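PDB 3QBM: TetR transcriptional regulator from Chloroflexus aurantiacus, which probably binds DNA through a helix-turn-helix motif and regulates transcription as a member of the TetR family. Local coordinates for residues 57-60 with 61-65; 64-67 with 68-72; 117-120 with 121-125. All blocks are in the same frame, centred on the assembly; numbering follows the deposited sequence.

Interaction 1 (57-60 with 61-65); sequences AAFD and YAAEK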
loop_
_atom_site.group_PDB
_atom_site.type_symbol
_atom_site.label_atom_id
_atom_site.label_comp_id
_atom_site.label_asym_id
_atom_site.label_seq_id
_atom_site.Cartn_x
_atom_site.Cartn_y
_atom_site.Cartn_z
ATOM N N ALA A 57 -15.750 13.671 5.641
ATOM C CA ALA A 57 -15.948 13.627 7.083
ATOM C C ALA A 57 -15.570 12.244 7.630
ATOM O O ALA A 57 -14.934 12.156 8.685
ATOM C CB ALA A 57 -17.365 13.979 7.420
ATOM N N ALA A 58 -15.929 11.192 6.886
ATOM C CA ALA A 58 -15.596 9.795 7.220
ATOM C C ALA A 58 -14.087 9.584 7.254
ATOM O O ALA A 58 -13.598 8.859 8.130
ATOM C CB ALA A 58 -16.246 8.800 6.234
ATOM N N PHE A 59 -13.337 10.184 6.319
ATOM C CA PHE A 59 -11.879 10.093 6.409
ATOM C C PHE A 59 -11.331 10.840 7.637
ATOM O O PHE A 59 -10.481 10.310 8.373
ATOM C CB PHE A 59 -11.159 10.629 5.189
ATOM C CG PHE A 59 -9.666 10.461 5.278
ATOM C CD1 PHE A 59 -9.087 9.271 4.918
ATOM C CD2 PHE A 59 -8.860 11.467 5.818
ATOM C CE1 PHE A 59 -7.713 9.082 5.069
ATOM C CE2 PHE A 59 -7.493 11.293 5.961
ATOM C CZ PHE A 59 -6.924 10.127 5.583
ATOM N N ASP A 60 -11.783 12.073 7.845
ATOM C CA ASP A 60 -11.326 12.873 9.002
ATOM C C ASP A 60 -11.509 12.077 10.290
ATOM O O ASP A 60 -10.682 12.143 11.204
ATOM C CB ASP A 60 -12.071 14.212 9.072
ATOM C CG ASP A 60 -11.653 15.149 7.986
ATOM O OD1 ASP A 60 -10.628 14.904 7.296
ATOM O OD2 ASP A 60 -12.384 16.122 7.750
ATOM N N TYR A 61 -12.559 11.268 10.323
ATOM C CA TYR A 61 -12.866 10.419 11.457
ATOM C C TYR A 61 -11.888 9.265 11.584
ATOM O O TYR A 61 -11.454 8.918 12.694
ATOM C CB TYR A 61 -14.268 9.875 11.316
ATOM C CG TYR A 61 -14.569 8.728 12.216
ATOM C CD1 TYR A 61 -15.027 8.939 13.519
ATOM C CD2 TYR A 61 -14.429 7.429 11.773
ATOM C CE1 TYR A 61 -15.301 7.873 14.356
ATOM C CE2 TYR A 61 -14.697 6.347 12.609
ATOM C CZ TYR A 61 -15.141 6.584 13.897
ATOM O OH TYR A 61 -15.415 5.526 14.730
ATOM N N ALA A 62 -11.619 8.627 10.450
ATOM C CA ALA A 62 -10.615 7.570 10.367
ATOM C C ALA A 62 -9.242 8.132 10.751
ATOM O O ALA A 62 -8.528 7.506 11.521
ATOM C CB ALA A 62 -10.596 6.962 8.967
ATOM N N ALA A 63 -8.909 9.327 10.266
ATOM C CA ALA A 63 -7.639 9.973 10.594
ATOM C C ALA A 63 -7.524 10.215 12.100
ATOM O O ALA A 63 -6.499 9.899 12.693
ATOM C CB ALA A 63 -7.453 11.270 9.829
ATOM N N GLU A 64 -8.585 10.736 12.723
ATOM C CA GLU A 64 -8.572 10.965 14.174
ATOM C C GLU A 64 -8.426 9.660 14.939
ATOM O O GLU A 64 -7.739 9.598 15.962
ATOM C CB GLU A 64 -9.832 11.709 14.634
ATOM C CG GLU A 64 -9.913 11.908 16.176
ATOM C CD GLU A 64 -8.794 12.765 16.773
ATOM O OE1 GLU A 64 -8.129 13.536 16.033
ATOM O OE2 GLU A 64 -8.601 12.683 18.013
ATOM N N LYS A 65 -9.054 8.606 14.464
ATOM C CA LYS A 65 -8.932 7.334 15.161
ATOM C C LYS A 65 -7.485 6.777 15.155
ATOM O O LYS A 65 -6.967 6.315 16.169
ATOM C CB LYS A 65 -9.830 6.342 14.493
ATOM C CG LYS A 65 -10.026 5.063 15.259
ATOM C CD LYS A 65 -11.517 4.777 15.412
ATOM C CE LYS A 65 -12.120 5.709 16.453
ATOM N NZ LYS A 65 -13.550 5.434 16.724
#

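Interaction 2 (64-67 with 68-72); sequences EKVR and ERFAV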
loop_
_atom_site.group_PDB
_atom_site.type_symbol
_atom_site.label_atom_id
_atom_site.label_comp_id
_atom_site.label_asym_id
_atom_site.label_seq_id
_atom_site.Cartn_x
_atom_site.Cartn_y
_atom_site.Cartn_z
ATOM N N GLU A 64 -8.585 10.736 12.723
ATOM C CA GLU A 64 -8.572 10.965 14.174
ATOM C C GLU A 64 -8.426 9.660 14.939
ATOM O O GLU A 64 -7.739 9.598 15.962
ATOM C CB GLU A 64 -9.832 11.709 14.634
ATOM C CG GLU A 64 -9.913 11.908 16.176
ATOM C CD GLU A 64 -8.794 12.765 16.773
ATOM O OE1 GLU A 64 -8.129 13.536 16.033
ATOM O OE2 GLU A 64 -8.601 12.683 18.013
ATOM N N LYS A 65 -9.054 8.606 14.464
ATOM C CA LYS A 65 -8.932 7.334 15.161
ATOM C C LYS A 65 -7.485 6.777 15.155
ATOM O O LYS A 65 -6.967 6.315 16.169
ATOM C CB LYS A 65 -9.830 6.342 14.493
ATOM C CG LYS A 65 -10.026 5.063 15.259
ATOM C CD LYS A 65 -11.517 4.777 15.412
ATOM C CE LYS A 65 -12.120 5.709 16.453
ATOM N NZ LYS A 65 -13.550 5.434 16.724
ATOM N N VAL A 66 -6.890 6.757 13.975
ATOM C CA VAL A 66 -5.476 6.414 13.809
ATOM C C VAL A 66 -4.596 7.266 14.762
ATOM O O VAL A 66 -3.739 6.728 15.447
ATOM C CB VAL A 66 -5.079 6.557 12.322
ATOM C CG1 VAL A 66 -3.589 6.528 12.138
ATOM C CG2 VAL A 66 -5.747 5.440 11.484
ATOM N N ARG A 67 -4.869 8.565 14.825
ATOM C CA ARG A 67 -4.137 9.518 15.658
ATOM C C ARG A 67 -4.203 9.117 17.137
ATOM O O ARG A 67 -3.170 9.124 17.799
ATOM C CB ARG A 67 -4.690 10.938 15.452
ATOM C CG ARG A 67 -3.929 12.072 16.098
ATOM C CD ARG A 67 -4.494 13.436 15.700
ATOM N NE ARG A 67 -4.405 13.627 14.245
ATOM C CZ ARG A 67 -5.433 13.753 13.391
ATOM N NH1 ARG A 67 -6.696 13.768 13.799
ATOM N NH2 ARG A 67 -5.190 13.900 12.091
ATOM N N GLU A 68 -5.405 8.788 17.638
ATOM C CA GLU A 68 -5.613 8.344 19.045
ATOM C C GLU A 68 -4.786 7.085 19.376
ATOM O O GLU A 68 -4.207 6.946 20.457
ATOM C CB GLU A 68 -7.111 8.028 19.311
ATOM C CG GLU A 68 -8.048 9.252 19.370
ATOM C CD GLU A 68 -9.576 8.928 19.399
ATOM O OE1 GLU A 68 -10.012 7.761 19.202
ATOM O OE2 GLU A 68 -10.353 9.891 19.602
ATOM N N ARG A 69 -4.798 6.154 18.439
ATOM C CA ARG A 69 -4.108 4.884 18.531
ATOM C C ARG A 69 -2.557 5.095 18.612
ATOM O O ARG A 69 -1.856 4.466 19.435
ATOM C CB ARG A 69 -4.540 4.090 17.301
ATOM C CG ARG A 69 -4.094 2.675 17.151
ATOM C CD ARG A 69 -4.983 1.670 17.836
ATOM N NE ARG A 69 -4.334 0.364 17.696
ATOM C CZ ARG A 69 -4.783 -0.634 16.955
ATOM N NH1 ARG A 69 -5.961 -0.530 16.347
ATOM N NH2 ARG A 69 -4.090 -1.769 16.881
ATOM N N PHE A 70 -2.011 5.980 17.777
ATOM C CA PHE A 70 -0.587 6.333 17.922
ATOM C C PHE A 70 -0.307 7.082 19.207
ATOM O O PHE A 70 0.694 6.867 19.862
ATOM C CB PHE A 70 -0.077 7.119 16.722
ATOM C CG PHE A 70 0.228 6.242 15.552
ATOM C CD1 PHE A 70 1.400 5.489 15.520
ATOM C CD2 PHE A 70 -0.674 6.090 14.525
ATOM C CE1 PHE A 70 1.676 4.665 14.490
ATOM C CE2 PHE A 70 -0.393 5.248 13.471
ATOM C CZ PHE A 70 0.771 4.531 13.452
ATOM N N ALA A 71 -1.217 7.953 19.581
ATOM C CA ALA A 71 -1.063 8.723 20.801
ATOM C C ALA A 71 -0.879 7.839 22.045
ATOM O O ALA A 71 -0.008 8.109 22.850
ATOM C CB ALA A 71 -2.265 9.663 20.969
ATOM N N VAL A 72 -1.690 6.788 22.177
ATOM C CA VAL A 72 -1.659 5.882 23.311
ATOM C C VAL A 72 -0.394 5.001 23.181
ATOM O O VAL A 72 0.362 4.819 24.148
ATOM C CB VAL A 72 -2.961 5.030 23.382
ATOM C CG1 VAL A 72 -2.876 3.946 24.482
ATOM C CG2 VAL A 72 -4.193 5.933 23.612
#

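Interaction 3 (117-120 with 121-125); sequences NPML and RERVR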
loop_
_atom_site.group_PDB
_atom_site.type_symbol
_atom_site.label_atom_id
_atom_site.label_comp_id
_atom_site.label_asym_id
_atom_site.label_seq_id
_atom_site.Cartn_x
_atom_site.Cartn_y
_atom_site.Cartn_z
ATOM N N ASN A 117 -8.690 11.716 -6.497
ATOM C CA ASN A 117 -9.351 12.696 -5.627
ATOM C C ASN A 117 -8.370 13.594 -4.880
ATOM O O ASN A 117 -7.815 13.214 -3.823
ATOM C CB ASN A 117 -10.258 11.925 -4.672
ATOM C CG ASN A 117 -11.252 12.811 -3.971
ATOM O OD1 ASN A 117 -10.907 13.541 -3.049
ATOM N ND2 ASN A 117 -12.503 12.753 -4.415
ATOM N N PRO A 118 -8.105 14.778 -5.441
ATOM C CA PRO A 118 -7.212 15.736 -4.813
ATOM C C PRO A 118 -7.492 16.005 -3.315
ATOM O O PRO A 118 -6.555 16.136 -2.531
ATOM C CB PRO A 118 -7.443 16.994 -5.646
ATOM C CG PRO A 118 -7.692 16.454 -7.016
ATOM C CD PRO A 118 -8.496 15.212 -6.799
HETATM N N MSE A 119 -8.757 16.097 -2.923
HETATM C CA MSE A 119 -9.079 16.465 -1.539
HETATM C C MSE A 119 -8.764 15.337 -0.575
HETATM O O MSE A 119 -8.180 15.596 0.478
HETATM C CB MSE A 119 -10.523 16.972 -1.369
HETATM C CG MSE A 119 -10.739 18.349 -1.965
HETATM SE SE MSE A 119 -12.625 18.868 -1.793
HETATM C CE MSE A 119 -12.549 19.331 0.110
ATOM N N LEU A 120 -9.118 14.097 -0.918
ATOM C CA LEU A 120 -8.708 12.959 -0.098
ATOM C C LEU A 120 -7.185 12.783 -0.107
ATOM O O LEU A 120 -6.599 12.494 0.929
ATOM C CB LEU A 120 -9.378 11.656 -0.507
ATOM C CG LEU A 120 -10.816 11.518 -0.004
ATOM C CD1 LEU A 120 -11.477 10.311 -0.634
ATOM C CD2 LEU A 120 -10.799 11.417 1.496
ATOM N N ARG A 121 -6.553 12.942 -1.270
ATOM C CA ARG A 121 -5.102 12.832 -1.366
ATOM C C ARG A 121 -4.417 13.810 -0.405
ATOM O O ARG A 121 -3.455 13.454 0.295
ATOM C CB ARG A 121 -4.628 13.047 -2.826
ATOM C CG ARG A 121 -3.118 12.926 -3.008
ATOM C CD ARG A 121 -2.697 12.907 -4.472
ATOM N NE ARG A 121 -2.953 14.191 -5.105
ATOM C CZ ARG A 121 -3.774 14.416 -6.142
ATOM N NH1 ARG A 121 -4.481 13.442 -6.739
ATOM N NH2 ARG A 121 -3.879 15.655 -6.611
ATOM N N GLU A 122 -4.931 15.038 -0.342
ATOM C CA GLU A 122 -4.354 16.056 0.514
ATOM C C GLU A 122 -4.511 15.681 1.977
ATOM O O GLU A 122 -3.633 15.941 2.794
ATOM C CB GLU A 122 -5.011 17.419 0.254
ATOM C CG GLU A 122 -4.290 18.525 1.001
ATOM C CD GLU A 122 -4.798 19.917 0.640
ATOM O OE1 GLU A 122 -6.002 20.066 0.338
ATOM O OE2 GLU A 122 -3.985 20.864 0.679
ATOM N N ARG A 123 -5.655 15.090 2.309
ATOM C CA ARG A 123 -5.909 14.617 3.671
ATOM C C ARG A 123 -4.991 13.440 4.067
ATOM O O ARG A 123 -4.488 13.394 5.198
ATOM C CB ARG A 123 -7.371 14.237 3.819
ATOM C CG ARG A 123 -8.262 15.418 4.166
ATOM C CD ARG A 123 -9.700 15.039 3.963
ATOM N NE ARG A 123 -10.603 15.742 4.869
ATOM C CZ ARG A 123 -11.112 16.955 4.686
ATOM N NH1 ARG A 123 -10.827 17.687 3.624
ATOM N NH2 ARG A 123 -11.948 17.435 5.596
ATOM N N VAL A 124 -4.791 12.508 3.133
ATOM C CA VAL A 124 -3.882 11.399 3.351
ATOM C C VAL A 124 -2.494 11.977 3.549
ATOM O O VAL A 124 -1.822 11.607 4.523
ATOM C CB VAL A 124 -3.942 10.333 2.212
ATOM C CG1 VAL A 124 -2.848 9.219 2.363
ATOM C CG2 VAL A 124 -5.314 9.663 2.187
ATOM N N ARG A 125 -2.078 12.903 2.679
ATOM C CA ARG A 125 -0.752 13.517 2.792
ATOM C C ARG A 125 -0.557 14.200 4.137
ATOM O O ARG A 125 0.506 14.091 4.742
ATOM C CB ARG A 125 -0.465 14.456 1.617
ATOM C CG ARG A 125 0.834 15.227 1.700
ATOM C CD ARG A 125 1.056 15.957 0.376
ATOM N NE ARG A 125 2.409 16.478 0.245
ATOM C CZ ARG A 125 2.923 16.978 -0.874
ATOM N NH1 ARG A 125 2.210 17.035 -1.997
ATOM N NH2 ARG A 125 4.168 17.418 -0.874
HETATM O O HOH W 1 -8.515 18.021 1.704
#

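Interaction 1 (57-60 with 61-65)
Phe59 and Ala63 meet one turn apart in a local i to i+4 contact in the middle of helix 51-74, the helix that in TetR-type regulators follows the helix-turn-helix and runs on into the ligand-binding domain. Four successive backbone bonds carry the turn: Tyr61 N to Ala57 O, Ala62 N to Ala58 O, Ala63 N to Phe59 O and Glu64 N to Asp60 O. The third is the shortest, with Ala63 N 2.6 Å from Phe59 O and the N-H aimed almost straight at the oxygen (166°).

The side chains add a small apolar touch. With CG anti to the backbone N (chi1 -177°), the Phe59 ring is carried to where its CE2 lies 3.9 Å from Ala63 CB, the methyl approaching obliquely. A methyl suits position 63 because it fills the step beside the ring with little bulk, while Ala58 and Ala62 likewise keep their buried parts of the helix slim. Tyr61 packs instead on helix 2-23, against Val13, Ala14 and Ala17. Its CB rests 3.4 Å from Ala58 O, which lies by the ring edge near the ring plane, and its phenol reaches along the helix to Lys65, whose NZ donates to Tyr61 OH at 2.7 Å. The bond pairs the phenol with the ammonium group of a residue one turn on. Asp60 directs its carboxylate off the turn, where OD2 forms a salt bridge with Arg123.

Helices pack around this turn: Ala57 joins Tyr61 on Val13 of helix 2-23, Phe59 reaches Ile106 and Thr109 of helix 105-113, and Phe59 and Ala63 face helix 118-144 through Leu120, Val124 and Val127.

Interaction 2 (64-67 with 68-72)
Glu64 and Glu68, one turn apart, bring their carboxylates together, OE2 of Glu64 lying 3.7 Å from OE2 of Glu68 with the two planes 90° apart. The repulsion is probably eased on the Glu64 side by Arg67, whose NH1 donates to Glu64 OE1 at 2.7 Å, a salt bridge in which the oxygen lies in the guanidinium plane and is met on its anti side, 25° out of the carboxylate plane. Bending at chi2 (63°) turns the Glu64 carboxylate to this donor. Arg67 NH2 makes a second salt bridge, to Glu130 of helix 118-144, so the guanidinium spans two acids and links two helices. With an alanine in place of Glu64, Arg67 NH1 would probably lose its carboxylate mate and the guanidinium be freer to turn. For Glu68 the nearest opposite charge in the two segments is Lys65 NZ, 4.9 Å from Glu68 OE1 and not in contact; that NZ is bonded to Tyr61 OH.

Both segments lie on helix 51-74, where four i to i+4 backbone bonds satisfy the carbonyls of residues 64 to 67. Val66 runs alongside Phe70, its CG1 3.7 Å from Phe70 CE2, at the ring edge and in the ring plane. Phe70 sits in an aromatic cluster, stacked with Phe87 and edge-to-face with Phe91, where a flat apolar side chain can be enclosed. Arg69 NH2 donates to Arg97 O and Ser93 OG.

Interaction 3 (117-120 with 121-125)
Arg121 lays its guanidinium across Pro118, CA of the proline standing 3.7 Å above one face of the plane and offset toward its rim. A bend at chi3 (67°) folds the arginine back over the first turn of helix 118-144, and its NH1 then donates to Asp114 O, the main chain of a residue at the magnesium site.

Asn117 is the N-cap: its OD1 accepts from Leu120 N at 2.8 Å, in the carbonyl plane and nearly straight (169°), so a first-turn N-H, which has no carbonyl a turn earlier in the helix to bind, is satisfied. For the same reason proline suits the next position: lacking an N-H, it costs no bond there. Asn117 O also accepts from Arg121 N at 2.9 Å, and Val124 N from the next turn donates to Leu120 O. Elsewhere on the turn a water donates to the backbone O of Met119, present as selenomethionine, at 2.7 Å, and accepts from Arg123 NH1 at 3.0 Å.

Leu120 and Arg123 pack on Phe59 of helix 51-74; Val124 fits against Ile106 and Ala110 of helix 105-113, while Arg121 and Val124 also meet Ile174 of the second subunit.

How the interactions relate
From the N terminus, interactions 1 and 2 follow one another along helix 51-74, sharing Glu64 and Lys65, so that the second begins where the first ends; their centres are 11 Å apart. Interaction 3 comes later in the chain, at the start of helix 118-144. All three are local, joining neighbouring turns, so none closes a long loop and none nests in another; interactions 1 and 2 merely overlap by two residues. Interactions 1 and 3 nevertheless touch, with Asp60 OD2 and Arg123 NH2 2.6 Å apart. This ties helix 51-74, which follows the DNA-binding region, to the start of helix 118-144 in the C-terminal region. Interactions 2 and 3 stay about 7 Å apart at their nearest atoms.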